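Local atomic coordinates of uroporphyrinogen-III synthetase (Pseudomonas syringae pv. tomato, PDB entry 3RE1), a protein that probably catalyses the cyclisation of the linear tetrapyrrole hydroxymethylbilane to uroporphyrinogen III, with release of water, on the porphyrin biosynthesis pathway. Residues 230-235 against 243-248; 13-18 against 221-226; 144-149 against 158-163; 43-48 against 209-214. All blocks are in the same frame, centred on the assembly; numbering follows the deposited sequence.

Contact 1 of 4, residues 230-235 against 243-248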
loop_
_atom_site.group_PDB
_atom_site.type_symbol
_atom_site.label_atom_id
_atom_site.label_comp_id
_atom_site.label_asym_id
_atom_site.label_seq_id
_atom_site.Cartn_x
_atom_site.Cartn_y
_atom_site.Cartn_z
ATOM N N ARG A 230 5.633 1.174 11.259
ATOM C CA ARG A 230 5.062 2.495 11.016
ATOM C C ARG A 230 3.583 2.498 11.359
ATOM O O ARG A 230 3.106 3.373 12.080
ATOM C CB ARG A 230 5.278 2.872 9.550
ATOM C CG ARG A 230 4.697 4.206 9.145
ATOM C CD ARG A 230 5.253 4.585 7.770
ATOM N NE ARG A 230 5.347 6.026 7.656
ATOM C CZ ARG A 230 6.426 6.679 7.239
ATOM N NH1 ARG A 230 7.529 6.026 6.872
ATOM N NH2 ARG A 230 6.383 8.006 7.177
ATOM N N VAL A 231 2.868 1.500 10.850
ATOM C CA VAL A 231 1.443 1.371 11.062
ATOM C C VAL A 231 1.176 0.940 12.489
ATOM O O VAL A 231 0.192 1.386 13.101
ATOM C CB VAL A 231 0.823 0.373 10.080
ATOM C CG1 VAL A 231 -0.680 0.137 10.394
ATOM C CG2 VAL A 231 0.993 0.913 8.677
ATOM N N ALA A 232 2.065 0.109 13.030
ATOM C CA ALA A 232 1.931 -0.327 14.407
ATOM C C ALA A 232 1.920 0.903 15.322
ATOM O O ALA A 232 1.139 0.973 16.282
ATOM C CB ALA A 232 3.088 -1.228 14.787
ATOM N N SER A 233 2.779 1.875 15.002
ATOM C CA SER A 233 2.919 3.070 15.827
ATOM C C SER A 233 1.679 3.979 15.723
ATOM O O SER A 233 1.306 4.578 16.688
ATOM C CB SER A 233 4.210 3.831 15.484
ATOM O OG SER A 233 4.213 5.106 16.098
ATOM N N LEU A 234 1.023 4.046 14.566
ATOM C CA LEU A 234 -0.183 4.866 14.468
ATOM C C LEU A 234 -1.275 4.260 15.312
ATOM O O LEU A 234 -2.100 4.984 15.861
ATOM C CB LEU A 234 -0.702 4.953 13.029
ATOM C CG LEU A 234 0.080 5.718 11.944
ATOM C CD1 LEU A 234 -0.534 5.426 10.586
ATOM C CD2 LEU A 234 0.072 7.213 12.231
ATOM N N ALA A 235 -1.274 2.932 15.413
ATOM C CA ALA A 235 -2.302 2.208 16.175
ATOM C C ALA A 235 -2.105 2.313 17.660
ATOM O O ALA A 235 -3.067 2.467 18.371
ATOM C CB ALA A 235 -2.334 0.742 15.774
ATOM N N VAL A 243 -1.487 -4.990 19.292
ATOM C CA VAL A 243 -1.042 -4.743 17.937
ATOM C C VAL A 243 -0.086 -5.820 17.459
ATOM O O VAL A 243 0.947 -6.063 18.071
ATOM C CB VAL A 243 -0.374 -3.374 17.808
ATOM C CG1 VAL A 243 0.049 -3.130 16.345
ATOM C CG2 VAL A 243 -1.335 -2.289 18.319
ATOM N N ILE A 244 -0.447 -6.455 16.352
ATOM C CA ILE A 244 0.344 -7.543 15.813
ATOM C C ILE A 244 1.000 -7.097 14.539
ATOM O O ILE A 244 0.332 -6.857 13.536
ATOM C CB ILE A 244 -0.534 -8.818 15.556
ATOM C CG1 ILE A 244 -1.146 -9.304 16.891
ATOM C CG2 ILE A 244 0.298 -9.910 14.853
ATOM C CD1 ILE A 244 -2.345 -8.512 17.354
ATOM N N ASP A 245 2.318 -6.993 14.594
ATOM C CA ASP A 245 3.113 -6.530 13.464
ATOM C C ASP A 245 3.404 -7.710 12.512
ATOM O O ASP A 245 3.978 -8.707 12.933
ATOM C CB ASP A 245 4.417 -5.901 13.997
ATOM C CG ASP A 245 5.226 -5.159 12.912
ATOM O OD1 ASP A 245 5.316 -5.644 11.738
ATOM O OD2 ASP A 245 5.792 -4.082 13.258
ATOM N N CYS A 246 2.980 -7.596 11.253
ATOM C CA CYS A 246 3.260 -8.593 10.217
ATOM C C CYS A 246 4.348 -7.994 9.318
ATOM O O CYS A 246 4.418 -6.765 9.147
ATOM C CB CYS A 246 2.010 -8.848 9.363
ATOM S SG CYS A 246 0.431 -9.025 10.269
ATOM N N ARG A 247 5.205 -8.822 8.739
ATOM C CA ARG A 247 6.201 -8.272 7.821
ATOM C C ARG A 247 5.573 -8.035 6.432
ATOM O O ARG A 247 5.713 -8.858 5.521
ATOM C CB ARG A 247 7.393 -9.193 7.723
ATOM N N GLY A 248 4.859 -6.923 6.281
ATOM C CA GLY A 248 4.256 -6.599 5.003
ATOM C C GLY A 248 2.806 -7.030 4.936
ATOM O O GLY A 248 2.291 -7.656 5.871
#
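A232, A235 and V243 join the helix and the second strand of a beta-alpha-beta unit, made of strand 224-226, helix 229-238 and strand 243-245. The axes of the helix segment and the strand run antiparallel, at 174°, and approach to 8.7 Å. V243 straddles the two alanines with its two methyl groups. V243 CG1, anti to the backbone N (chi1 -178°), rests on A232, 3.9 Å from both its CA and CB. V243 CG2 diverges along the helix toward the next turn, where it meets A235 CB at 4.1 Å. Two residues further along the strand, the carboxylate of D245 approaches the same helix at a more exposed margin, D245 OD2 standing 4.2 Å from A232 CB in a loose polar-apolar contact. The side chain of I244 takes the other face of the sheet and packs on A257 of helix 251-260. Beneath the helix, A232 also touches V226 and A235 touches L224, while F205 of helix 202-205 touches A235. Helix 229-238 therefore lies over both strands that it connects, with strand 243-245 at the edge of the parallel sheet.

Contact 2 of 4, residues 13-18 against 221-226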
loop_
_atom_site.group_PDB
_atom_site.type_symbol
_atom_site.label_atom_id
_atom_site.label_comp_id
_atom_site.label_asym_id
_atom_site.label_seq_id
_atom_site.Cartn_x
_atom_site.Cartn_y
_atom_site.Cartn_z
ATOM N N SER A 13 -7.789 -21.040 12.776
ATOM C CA SER A 13 -9.107 -21.663 12.464
ATOM C C SER A 13 -10.183 -21.053 13.354
ATOM O O SER A 13 -11.322 -20.850 12.925
ATOM C CB SER A 13 -9.064 -23.185 12.655
ATOM O OG SER A 13 -10.274 -23.791 12.216
ATOM N N ALA A 14 -9.815 -20.755 14.596
ATOM C CA ALA A 14 -10.728 -20.050 15.509
ATOM C C ALA A 14 -10.689 -18.532 15.267
ATOM O O ALA A 14 -11.261 -17.774 16.044
ATOM C CB ALA A 14 -10.384 -20.371 16.976
ATOM N N TRP A 15 -10.002 -18.106 14.196
ATOM C CA TRP A 15 -9.850 -16.692 13.840
ATOM C C TRP A 15 -10.875 -16.300 12.796
ATOM O O TRP A 15 -10.945 -16.891 11.729
ATOM C CB TRP A 15 -8.449 -16.409 13.277
ATOM C CG TRP A 15 -7.337 -16.545 14.283
ATOM C CD1 TRP A 15 -6.567 -17.654 14.523
ATOM C CD2 TRP A 15 -6.883 -15.547 15.193
ATOM N NE1 TRP A 15 -5.668 -17.407 15.537
ATOM C CE2 TRP A 15 -5.836 -16.118 15.962
ATOM C CE3 TRP A 15 -7.263 -14.227 15.445
ATOM C CZ2 TRP A 15 -5.152 -15.406 16.962
ATOM C CZ3 TRP A 15 -6.583 -13.510 16.456
ATOM C CH2 TRP A 15 -5.534 -14.107 17.193
ATOM N N ARG A 16 -11.675 -15.297 13.121
ATOM C CA ARG A 16 -12.720 -14.819 12.238
ATOM C C ARG A 16 -12.296 -13.409 11.937
ATOM O O ARG A 16 -12.780 -12.473 12.555
ATOM C CB ARG A 16 -14.083 -14.816 12.955
ATOM C CG ARG A 16 -14.826 -16.179 13.059
ATOM C CD ARG A 16 -15.899 -16.265 11.965
ATOM N NE ARG A 16 -17.278 -16.221 12.458
ATOM C CZ ARG A 16 -18.351 -16.440 11.687
ATOM N NH1 ARG A 16 -18.220 -16.721 10.398
ATOM N NH2 ARG A 16 -19.572 -16.379 12.202
ATOM N N LEU A 17 -11.380 -13.266 10.990
ATOM C CA LEU A 17 -10.772 -11.984 10.696
ATOM C C LEU A 17 -11.654 -11.014 9.950
ATOM O O LEU A 17 -12.557 -11.413 9.236
ATOM C CB LEU A 17 -9.495 -12.224 9.914
ATOM C CG LEU A 17 -8.520 -13.063 10.729
ATOM C CD1 LEU A 17 -7.304 -13.309 9.888
ATOM C CD2 LEU A 17 -8.138 -12.341 12.035
ATOM N N LEU A 18 -11.387 -9.731 10.143
ATOM C CA LEU A 18 -12.054 -8.672 9.410
ATOM C C LEU A 18 -10.966 -8.162 8.478
ATOM O O LEU A 18 -9.815 -8.073 8.888
ATOM C CB LEU A 18 -12.454 -7.537 10.351
ATOM C CG LEU A 18 -13.594 -6.598 9.918
ATOM C CD1 LEU A 18 -13.348 -5.198 10.459
ATOM C CD2 LEU A 18 -13.700 -6.511 8.447
ATOM N N GLY A 221 -9.454 -3.572 21.906
ATOM C CA GLY A 221 -8.864 -4.714 22.589
ATOM C C GLY A 221 -8.658 -5.935 21.709
ATOM O O GLY A 221 -7.915 -6.844 22.086
ATOM N N LEU A 222 -9.300 -5.953 20.537
ATOM C CA LEU A 222 -9.184 -7.072 19.580
ATOM C C LEU A 222 -7.829 -7.106 18.916
ATOM O O LEU A 222 -7.187 -6.079 18.755
ATOM C CB LEU A 222 -10.246 -6.956 18.496
ATOM C CG LEU A 222 -11.651 -6.988 19.072
ATOM C CD1 LEU A 222 -12.648 -6.406 18.069
ATOM C CD2 LEU A 222 -11.972 -8.440 19.466
ATOM N N PRO A 223 -7.366 -8.297 18.535
ATOM C CA PRO A 223 -6.066 -8.365 17.878
ATOM C C PRO A 223 -6.086 -7.545 16.624
ATOM O O PRO A 223 -6.976 -7.701 15.796
ATOM C CB PRO A 223 -5.900 -9.844 17.571
ATOM C CG PRO A 223 -6.611 -10.499 18.753
ATOM C CD PRO A 223 -7.857 -9.631 18.917
ATOM N N LEU A 224 -5.101 -6.666 16.482
ATOM C CA LEU A 224 -5.018 -5.839 15.303
ATOM C C LEU A 224 -3.767 -6.167 14.500
ATOM O O LEU A 224 -2.645 -5.967 14.984
ATOM C CB LEU A 224 -5.055 -4.361 15.699
ATOM C CG LEU A 224 -4.790 -3.355 14.576
ATOM C CD1 LEU A 224 -5.874 -3.454 13.531
ATOM C CD2 LEU A 224 -4.668 -1.956 15.164
ATOM N N PHE A 225 -3.967 -6.633 13.272
ATOM C CA PHE A 225 -2.867 -7.019 12.387
ATOM C C PHE A 225 -2.418 -5.904 11.401
ATOM O O PHE A 225 -3.058 -5.642 10.368
ATOM C CB PHE A 225 -3.262 -8.285 11.613
ATOM C CG PHE A 225 -3.444 -9.491 12.488
ATOM C CD1 PHE A 225 -4.644 -9.700 13.157
ATOM C CD2 PHE A 225 -2.388 -10.393 12.685
ATOM C CE1 PHE A 225 -4.801 -10.792 14.002
ATOM C CE2 PHE A 225 -2.517 -11.475 13.517
ATOM C CZ PHE A 225 -3.736 -11.693 14.182
ATOM N N VAL A 226 -1.317 -5.248 11.752
ATOM C CA VAL A 226 -0.787 -4.137 10.988
ATOM C C VAL A 226 0.349 -4.587 10.084
ATOM O O VAL A 226 1.117 -5.487 10.440
ATOM C CB VAL A 226 -0.284 -3.046 11.927
ATOM C CG1 VAL A 226 -1.362 -2.786 12.932
ATOM C CG2 VAL A 226 1.036 -3.466 12.617
#
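W15 and F225 form an offset edge-to-face pair on one face of the five-stranded parallel sheet, whose 2-1-3-4-5 strand order is that of a flavodoxin-like domain. The edge of the phenyl ring is directed at the face of the indole: the planes stand at 83°, and the centroid of the six-membered ring of W15 is 5.7 Å from that of F225. F225 CZ lies over the indole face, 4.1 Å from W15 CZ3. P223 uses a different side of the same ring system, its CG lying in the indole plane at the edge and 3.8 Å from W15 CZ3, so the tryptophan is flanked by one residue over a face and another at its rim. L17 crosses F225 at about a right angle. Strands 16-19 and 224-226 are not neighbours in the sheet, as strand 196-198 runs between them; these long side chains bridge that gap above it. L258 of helix 251-260 touches W15, L17 and F225, closing a buried apolar cluster between helix and sheet. The leucine CG sits beside its own backbone N (chi1 -60°), and from there L17 CD2 reaches F225 CE1 at 4.2 Å, oblique to the ring.

Contact 3 of 4, residues 144-149 against 158-163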
loop_
_atom_site.group_PDB
_atom_site.type_symbol
_atom_site.label_atom_id
_atom_site.label_comp_id
_atom_site.label_asym_id
_atom_site.label_seq_id
_atom_site.Cartn_x
_atom_site.Cartn_y
_atom_site.Cartn_z
ATOM N N VAL A 144 15.095 12.635 -9.925
ATOM C CA VAL A 144 14.354 11.395 -10.066
ATOM C C VAL A 144 12.872 11.686 -10.008
ATOM O O VAL A 144 12.449 12.611 -9.326
ATOM C CB VAL A 144 14.690 10.388 -8.980
ATOM C CG1 VAL A 144 16.165 10.102 -8.976
ATOM C CG2 VAL A 144 14.244 10.930 -7.626
ATOM N N LEU A 145 12.087 10.925 -10.758
ATOM C CA LEU A 145 10.645 11.155 -10.789
ATOM C C LEU A 145 10.015 10.005 -10.081
ATOM O O LEU A 145 10.384 8.852 -10.327
ATOM C CB LEU A 145 10.105 11.207 -12.227
ATOM C CG LEU A 145 8.598 11.452 -12.347
ATOM C CD1 LEU A 145 8.212 12.788 -11.746
ATOM C CD2 LEU A 145 8.244 11.490 -13.753
ATOM N N ILE A 146 9.089 10.301 -9.182
ATOM C CA ILE A 146 8.453 9.240 -8.387
ATOM C C ILE A 146 6.983 9.241 -8.733
ATOM O O ILE A 146 6.277 10.274 -8.592
ATOM C CB ILE A 146 8.643 9.462 -6.839
ATOM C CG1 ILE A 146 10.110 9.253 -6.476
ATOM C CG2 ILE A 146 7.761 8.526 -6.035
ATOM C CD1 ILE A 146 10.505 9.675 -5.058
ATOM N N MET A 147 6.518 8.102 -9.226
ATOM C CA MET A 147 5.105 7.979 -9.587
ATOM C C MET A 147 4.391 7.254 -8.454
ATOM O O MET A 147 4.794 6.156 -8.028
ATOM C CB MET A 147 4.980 7.252 -10.913
ATOM C CG MET A 147 5.480 8.107 -12.083
ATOM S SD MET A 147 5.307 7.336 -13.664
ATOM C CE MET A 147 6.582 8.177 -14.552
ATOM N N ARG A 148 3.345 7.887 -7.937
ATOM C CA ARG A 148 2.627 7.315 -6.830
ATOM C C ARG A 148 1.226 7.894 -6.691
ATOM O O ARG A 148 0.693 8.499 -7.631
ATOM C CB ARG A 148 3.431 7.521 -5.531
ATOM C CG ARG A 148 4.280 8.760 -5.491
ATOM C CD ARG A 148 3.597 9.955 -4.902
ATOM N NE ARG A 148 4.158 10.288 -3.587
ATOM C CZ ARG A 148 3.812 11.359 -2.876
ATOM N NH1 ARG A 148 2.903 12.225 -3.333
ATOM N NH2 ARG A 148 4.364 11.567 -1.702
ATOM N N GLY A 149 0.654 7.702 -5.495
ATOM C CA GLY A 149 -0.670 8.199 -5.153
ATOM C C GLY A 149 -0.716 9.688 -4.919
ATOM O O GLY A 149 0.255 10.396 -5.144
ATOM N N GLU A 158 12.961 12.072 0.757
ATOM C CA GLU A 158 13.783 12.804 1.742
ATOM C C GLU A 158 15.193 12.252 1.783
ATOM O O GLU A 158 16.175 13.013 1.852
ATOM C CB GLU A 158 13.143 12.750 3.130
ATOM C CG GLU A 158 11.882 13.635 3.263
ATOM C CD GLU A 158 12.190 15.107 3.043
ATOM O OE1 GLU A 158 13.184 15.594 3.620
ATOM O OE2 GLU A 158 11.463 15.781 2.288
ATOM N N GLN A 159 15.306 10.939 1.667
ATOM C CA GLN A 159 16.641 10.319 1.594
ATOM C C GLN A 159 17.380 10.771 0.302
ATOM O O GLN A 159 18.541 11.161 0.335
ATOM C CB GLN A 159 16.511 8.811 1.619
ATOM C CG GLN A 159 15.809 8.320 2.864
ATOM C CD GLN A 159 15.594 6.825 2.859
ATOM O OE1 GLN A 159 14.754 6.296 2.100
ATOM N NE2 GLN A 159 16.359 6.123 3.700
ATOM N N LEU A 160 16.679 10.749 -0.826
ATOM C CA LEU A 160 17.249 11.203 -2.053
ATOM C C LEU A 160 17.686 12.694 -1.974
ATOM O O LEU A 160 18.834 13.020 -2.298
ATOM C CB LEU A 160 16.220 11.026 -3.152
ATOM C CG LEU A 160 15.996 9.588 -3.569
ATOM C CD1 LEU A 160 14.877 9.529 -4.604
ATOM C CD2 LEU A 160 17.298 9.017 -4.145
ATOM N N ARG A 161 16.785 13.587 -1.550
ATOM C CA ARG A 161 17.128 14.989 -1.465
ATOM C C ARG A 161 18.317 15.219 -0.539
ATOM O O ARG A 161 19.201 16.010 -0.835
ATOM C CB ARG A 161 15.926 15.800 -0.978
ATOM C CG ARG A 161 14.847 15.986 -2.007
ATOM C CD ARG A 161 13.620 16.649 -1.400
ATOM N NE ARG A 161 12.485 16.569 -2.336
ATOM C CZ ARG A 161 11.218 16.301 -2.005
ATOM N NH1 ARG A 161 10.875 16.078 -0.737
ATOM N NH2 ARG A 161 10.295 16.250 -2.950
ATOM N N GLU A 162 18.348 14.510 0.588
ATOM C CA GLU A 162 19.471 14.635 1.510
ATOM C C GLU A 162 20.804 14.412 0.806
ATOM O O GLU A 162 21.795 15.058 1.149
ATOM C CB GLU A 162 19.344 13.627 2.653
ATOM C CG GLU A 162 20.471 13.706 3.690
ATOM C CD GLU A 162 20.257 14.806 4.708
ATOM O OE1 GLU A 162 19.273 15.565 4.562
ATOM O OE2 GLU A 162 21.078 14.927 5.659
ATOM N N ARG A 163 20.853 13.475 -0.141
ATOM C CA ARG A 163 22.126 13.174 -0.805
ATOM C C ARG A 163 22.308 14.017 -2.074
ATOM O O ARG A 163 23.180 13.740 -2.895
ATOM C CB ARG A 163 22.277 11.663 -1.087
ATOM C CG ARG A 163 21.156 11.053 -1.844
ATOM C CD ARG A 163 21.140 9.543 -1.608
ATOM N NE ARG A 163 22.094 8.819 -2.461
ATOM C CZ ARG A 163 22.423 7.530 -2.321
ATOM N NH1 ARG A 163 21.887 6.781 -1.354
ATOM N NH2 ARG A 163 23.297 6.989 -3.159
#
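L160 drops from its helix onto V144 and I146 within a second beta-alpha-beta unit, formed by strand 143-148, helix 155-162 and the adjacent parallel strand 166-176. Its CB points from the helix toward strand 143-148. CG follows anti to the carbonyl carbon (chi1 -73°), which extends the side chain toward the sheet; at this branch point the nearest part of the strand, V144 CG2, is still 4.6 Å from L160 CG. The tip makes the contact. L160 CD1 meets V144 CG2 at 3.4 Å, a tight methyl-methyl approach in which the two side chains reach toward each other tip to tip. The valine methyl used is the one lodged between its own backbone N and carbonyl carbon, while CG1, beside the backbone N, lies farther from the leucine. The same L160 CD1 lies more loosely beside I146 CD1, at 4.4 Å. V144 and I146, two apart on the strand, thus present their methyls to a single leucine tip. All three residues are buried; V167 of strand 166-176 and I71 of strand 69-72 also touch L160, so its side chain contacts three parallel strands. One residue on, R161 reaches back to the sheet: its NH2 donates to the backbone O of V167, whereas NH1 makes a weak, bent hydrogen bond within a salt bridge, R161 NH1 lying 3.1 Å from E158 OE2 at the edge of the guanidinium plane.

Contact 4 of 4, residues 43-48 against 209-214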
loop_
_atom_site.group_PDB
_atom_site.type_symbol
_atom_site.label_atom_id
_atom_site.label_comp_id
_atom_site.label_asym_id
_atom_site.label_seq_id
_atom_site.Cartn_x
_atom_site.Cartn_y
_atom_site.Cartn_z
ATOM N N LEU A 43 -14.855 -5.785 4.608
ATOM C CA LEU A 43 -15.450 -4.455 4.636
ATOM C C LEU A 43 -14.386 -3.467 4.088
ATOM O O LEU A 43 -13.582 -2.931 4.855
ATOM C CB LEU A 43 -15.835 -4.081 6.068
ATOM C CG LEU A 43 -16.253 -2.624 6.270
ATOM C CD1 LEU A 43 -17.598 -2.387 5.622
ATOM C CD2 LEU A 43 -16.336 -2.301 7.725
ATOM N N PRO A 44 -14.380 -3.223 2.757
ATOM C CA PRO A 44 -13.385 -2.382 2.094
ATOM C C PRO A 44 -13.354 -0.946 2.612
ATOM O O PRO A 44 -14.379 -0.274 2.654
ATOM C CB PRO A 44 -13.796 -2.452 0.627
ATOM C CG PRO A 44 -15.287 -2.585 0.689
ATOM C CD PRO A 44 -15.465 -3.581 1.824
ATOM N N LEU A 45 -12.165 -0.489 3.000
ATOM C CA LEU A 45 -11.983 0.845 3.532
ATOM C C LEU A 45 -11.258 1.739 2.543
ATOM O O LEU A 45 -11.404 2.957 2.594
ATOM C CB LEU A 45 -11.221 0.771 4.852
ATOM C CG LEU A 45 -11.865 -0.062 5.965
ATOM C CD1 LEU A 45 -11.055 0.097 7.213
ATOM C CD2 LEU A 45 -13.288 0.388 6.226
ATOM N N LEU A 46 -10.488 1.128 1.644
ATOM C CA LEU A 46 -9.772 1.853 0.594
ATOM C C LEU A 46 -10.213 1.460 -0.792
ATOM O O LEU A 46 -10.499 0.306 -1.067
ATOM C CB LEU A 46 -8.273 1.577 0.666
ATOM C CG LEU A 46 -7.491 2.180 1.809
ATOM C CD1 LEU A 46 -7.816 3.664 1.907
ATOM C CD2 LEU A 46 -7.866 1.433 3.068
ATOM N N GLU A 47 -10.231 2.440 -1.674
ATOM C CA GLU A 47 -10.471 2.172 -3.066
ATOM C C GLU A 47 -9.484 2.979 -3.876
ATOM O O GLU A 47 -9.108 4.078 -3.465
ATOM C CB GLU A 47 -11.888 2.568 -3.408
ATOM C CG GLU A 47 -12.868 1.421 -3.284
ATOM C CD GLU A 47 -12.802 0.458 -4.462
ATOM O OE1 GLU A 47 -11.742 -0.191 -4.651
ATOM O OE2 GLU A 47 -13.821 0.344 -5.192
ATOM N N THR A 48 -9.054 2.436 -5.015
ATOM C CA THR A 48 -8.073 3.124 -5.860
ATOM C C THR A 48 -8.757 3.831 -7.019
ATOM O O THR A 48 -9.311 3.180 -7.905
ATOM C CB THR A 48 -7.028 2.137 -6.423
ATOM O OG1 THR A 48 -6.853 1.037 -5.517
ATOM C CG2 THR A 48 -5.704 2.836 -6.581
ATOM N N LEU A 209 -10.467 3.537 12.515
ATOM C CA LEU A 209 -10.655 4.309 13.726
ATOM C C LEU A 209 -11.740 5.376 13.463
ATOM O O LEU A 209 -12.359 5.913 14.386
ATOM C CB LEU A 209 -9.334 4.970 14.090
ATOM C CG LEU A 209 -9.268 5.820 15.349
ATOM C CD1 LEU A 209 -9.440 4.954 16.576
ATOM C CD2 LEU A 209 -7.920 6.538 15.387
ATOM N N GLN A 210 -11.966 5.662 12.190
ATOM C CA GLN A 210 -13.029 6.568 11.800
ATOM C C GLN A 210 -14.356 5.836 11.948
ATOM O O GLN A 210 -15.109 6.104 12.879
ATOM C CB GLN A 210 -12.833 6.986 10.353
ATOM C CG GLN A 210 -13.718 8.108 9.894
ATOM C CD GLN A 210 -13.504 8.410 8.411
ATOM O OE1 GLN A 210 -12.370 8.600 7.945
ATOM N NE2 GLN A 210 -14.596 8.448 7.659
ATOM N N LEU A 211 -14.618 4.904 11.028
ATOM C CA LEU A 211 -15.836 4.104 11.029
ATOM C C LEU A 211 -16.092 3.508 12.390
ATOM O O LEU A 211 -17.240 3.293 12.786
ATOM C CB LEU A 211 -15.730 2.969 10.009
ATOM C CG LEU A 211 -15.740 3.381 8.537
ATOM C CD1 LEU A 211 -15.845 2.126 7.702
ATOM C CD2 LEU A 211 -16.897 4.331 8.236
ATOM N N ALA A 212 -15.017 3.234 13.116
ATOM C CA ALA A 212 -15.164 2.645 14.420
ATOM C C ALA A 212 -15.991 3.646 15.206
ATOM O O ALA A 212 -16.882 3.270 15.958
ATOM C CB ALA A 212 -13.810 2.419 15.061
ATOM N N GLY A 213 -15.715 4.927 14.994
ATOM C CA GLY A 213 -16.405 5.968 15.733
ATOM C C GLY A 213 -16.254 5.737 17.219
ATOM O O GLY A 213 -15.259 5.157 17.679
ATOM N N ASP A 214 -17.262 6.167 17.972
ATOM C CA ASP A 214 -17.296 5.982 19.425
ATOM C C ASP A 214 -17.271 4.516 19.895
ATOM O O ASP A 214 -17.240 4.242 21.101
ATOM C CB ASP A 214 -18.522 6.689 19.996
ATOM C CG ASP A 214 -18.699 8.083 19.426
ATOM O OD1 ASP A 214 -17.849 8.960 19.691
ATOM O OD2 ASP A 214 -19.688 8.299 18.701
#
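L45 and L211 share one first torsion, each carrying CG beside its backbone N (chi1 -59° and -69° respectively), and both chains then continue extended; L43 differs, with CG swung anti to N (chi1 170°). These choices gather one methyl from each leucine at the root of the linker between the two domains of the enzyme. Segment 43-48 leaves strand 39-42 of the five-stranded parallel sheet and enters strand 47-50, the edge strand of the mixed sheet, where it pairs antiparallel with the long strand 166-176. Two-domain uroporphyrinogen III synthases are joined by such a two-stranded connection. L211 comes from a short, irregular helical turn around 209-212, which belongs to the same lobe as the parallel sheet. L45 and L211 lie alongside one another, running in opposing senses, and come closest at L45 CD2 and L211 CD1, 3.4 Å apart. That is snug for two methyl groups. L43 and L45 are buried and L211 is only partly so, consistent with a position at the margin of the apolar core. The linker has its own attachments nearby: backbone hydrogen bonds tie L43 to L19 and L45 to T20 on the parallel-sheet side, and E47 to Y176 on the other. H180 and L185, from the returning connection, touch L43. L43, turned by its different first torsion, adds a looser contact, L43 CD2 to L211 CD1 at 4.5 Å.

Contacts 1 and 2 belong to one parallel sheet and touch directly: strands 224-226 and 243-245 are neighbours in it, probably bonded from I244 N to L224 O at 2.6 Å, and I244 CG2 packs on F225 CD2 at 3.5 Å. Contact 4 lies at the linker end of the same domain and touches contact 2 through L18 CD2 and L43 CB, 4.0 Å apart. Contact 3 belongs to the other domain, with its centre about 35 Å from that of contact 2 and about 29 Å from that of contact 4, yet strand 47-50 carries the linker into its mixed sheet. In this family the cleft between the domains is regarded as the probable active site.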